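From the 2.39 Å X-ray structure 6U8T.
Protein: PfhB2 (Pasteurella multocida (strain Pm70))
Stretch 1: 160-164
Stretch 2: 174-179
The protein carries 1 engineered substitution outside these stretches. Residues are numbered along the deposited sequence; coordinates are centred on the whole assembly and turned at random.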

# COMPACT_ATOMS: atom_id res chain seq x y z
N SER C 160 -3.86 -2.91 -6.40
CA SER C 160 -4.64 -4.10 -6.81
C SER C 160 -3.88 -4.86 -7.89
O SER C 160 -3.14 -4.23 -8.68
N HIS C 161 -4.02 -6.18 -7.91
CA HIS C 161 -3.42 -7.06 -8.94
C HIS C 161 -4.49 -8.04 -9.40
O HIS C 161 -5.39 -8.38 -8.60
N THR C 162 -4.39 -8.47 -10.66
CA THR C 162 -5.24 -9.50 -11.27
C THR C 162 -4.34 -10.64 -11.74
O THR C 162 -3.37 -10.37 -12.45
N VAL C 163 -4.71 -11.86 -11.37
CA VAL C 163 -4.16 -13.12 -11.93
C VAL C 163 -5.34 -13.94 -12.44
O VAL C 163 -6.51 -13.50 -12.25
N SER C 164 -5.08 -15.07 -13.08
CA SER C 164 -6.14 -15.94 -13.62
C SER C 164 -5.71 -17.40 -13.53
O SER C 164 -4.56 -17.70 -13.29
N PHE C 174 -2.06 -21.63 -14.00
CA PHE C 174 -2.06 -20.36 -13.25
C PHE C 174 -1.33 -19.30 -14.07
O PHE C 174 -0.24 -19.60 -14.58
N PHE C 175 -1.91 -18.12 -14.25
CA PHE C 175 -1.31 -17.05 -15.09
C PHE C 175 -1.24 -15.77 -14.28
O PHE C 175 -2.28 -15.30 -13.76
N ASP C 176 -0.03 -15.23 -14.16
CA ASP C 176 0.26 -13.94 -13.49
C ASP C 176 0.97 -13.03 -14.49
O ASP C 176 2.13 -13.24 -14.83
N PRO C 177 0.28 -11.99 -15.01
CA PRO C 177 0.86 -11.11 -16.02
C PRO C 177 2.17 -10.43 -15.57
O PRO C 177 2.80 -9.83 -16.42
N ASN C 178 2.49 -10.53 -14.28
CA ASN C 178 3.74 -9.99 -13.66
C ASN C 178 4.89 -11.00 -13.81
O ASN C 178 6.04 -10.60 -13.53
N PHE C 179 4.61 -12.26 -14.15
CA PHE C 179 5.62 -13.35 -14.20
C PHE C 179 5.44 -14.24 -15.43
O PHE C 179 6.41 -14.40 -16.19

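Stretch 1 runs antiparallel to the strand of stretch 2, and several of its side chains meet that strand and the turn that follows it. Ser 160, at the start, lies out of reach; its hydroxyl is hydrogen-bonded elsewhere in the structure.

His 161 makes the only side-chain hydrogen bond between the two stretches. Its CA-to-CB bond points toward stretch 2, and a t rotamer (chi1 -173°) carries the imidazole to Asp 176, where His 161 NE2 donates a hydrogen bond to Asp 176 OD1 at 2.7 Å. The carboxylate oxygen sits at the ring edge, near its plane, as suits a ring nitrogen donor. Asp 176, also t, is well placed for this: the same OD1 accepts a 3.0 Å hydrogen bond from the backbone N of Asn 178, tying the turn to the histidine's partner. Over one face of the imidazole lies the amide of Asn 178, its ND2 3.5 Å from His 161 CE1.

Thr 162 points sideways and uses its hydroxyl elsewhere; its backbone instead meets the turn, with O 3.4 Å from CD of Pro 177. The proline ring packs this carbon against the carbonyl, and its phi of -57° is one proline readily adopts, at the start of the turn.

Val 163 points toward stretch 2 in the m rotamer. Its compact, branched side chain touches three neighbours: CG2 lies 3.7 Å from CE1 of Phe 174, an apolar contact, CG1 approaches CG of Asp 176 at 3.5 Å, and CB lies 3.4 Å from the backbone O of Phe 175. Phe 174 starts sideways, but its t rotamer brings the ring nearer.

Ser 164 pairs with Phe 175 through two backbone hydrogen bonds, Ser 164 N to Phe 175 O (2.9 Å) and Phe 175 N to Ser 164 O (2.8 Å). Their side chains share one sheet face. The small serine, in p, places OG 3.5 Å from CD2 at the edge of the Phe 175 ring; this buried hydroxyl has no polar partner in the model.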

# COMPACT_ATOMS: atom_id res chain seq x y z
CB SER C 160 -5.98 -3.67 -7.25
OG SER C 160 -6.64 -2.98 -6.19
CB HIS C 161 -2.16 -7.74 -8.39
CG HIS C 161 -1.42 -8.50 -9.43
ND1 HIS C 161 -1.12 -7.96 -10.65
CD2 HIS C 161 -0.91 -9.75 -9.42
CE1 HIS C 161 -0.44 -8.84 -11.37
NE2 HIS C 161 -0.29 -9.95 -10.63
CB THR C 162 -6.07 -8.95 -12.43
OG1 THR C 162 -6.69 -7.75 -11.96
CG2 THR C 162 -7.10 -9.92 -12.94
CB VAL C 163 -3.31 -13.85 -10.87
CG1 VAL C 163 -2.10 -13.03 -10.47
CG2 VAL C 163 -4.10 -14.26 -9.65
CB SER C 164 -6.51 -15.52 -15.00
OG SER C 164 -5.38 -15.46 -15.83
CB PHE C 174 -1.41 -20.57 -11.88
CG PHE C 174 -1.38 -19.33 -11.03
CD1 PHE C 174 -2.56 -18.79 -10.54
CD2 PHE C 174 -0.19 -18.70 -10.71
CE1 PHE C 174 -2.54 -17.64 -9.75
CE2 PHE C 174 -0.18 -17.54 -9.96
CZ PHE C 174 -1.34 -17.03 -9.46
CB PHE C 175 -2.09 -16.86 -16.40
CG PHE C 175 -1.59 -15.69 -17.21
CD1 PHE C 175 -0.41 -15.76 -17.93
CD2 PHE C 175 -2.30 -14.49 -17.21
CE1 PHE C 175 0.06 -14.67 -18.64
CE2 PHE C 175 -1.83 -13.41 -17.94
CZ PHE C 175 -0.66 -13.50 -18.66
CB ASP C 176 1.09 -14.17 -12.24
CG ASP C 176 1.28 -12.92 -11.41
OD1 ASP C 176 1.05 -11.81 -11.96
OD2 ASP C 176 1.59 -13.06 -10.22
CB PRO C 177 -0.19 -10.02 -16.26
CG PRO C 177 -1.42 -10.41 -15.49
CD PRO C 177 -1.09 -11.63 -14.66
CB ASN C 178 3.58 -9.70 -12.17
CG ASN C 178 3.03 -8.32 -11.88
OD1 ASN C 178 2.71 -7.56 -12.81
ND2 ASN C 178 2.91 -7.99 -10.59
CB PHE C 179 5.60 -14.18 -12.91
CG PHE C 179 5.94 -13.39 -11.68
CD1 PHE C 179 7.24 -13.04 -11.39
CD2 PHE C 179 4.95 -13.03 -10.79
CE1 PHE C 179 7.55 -12.34 -10.24
CE2 PHE C 179 5.25 -12.31 -9.64
CZ PHE C 179 6.55 -11.96 -9.37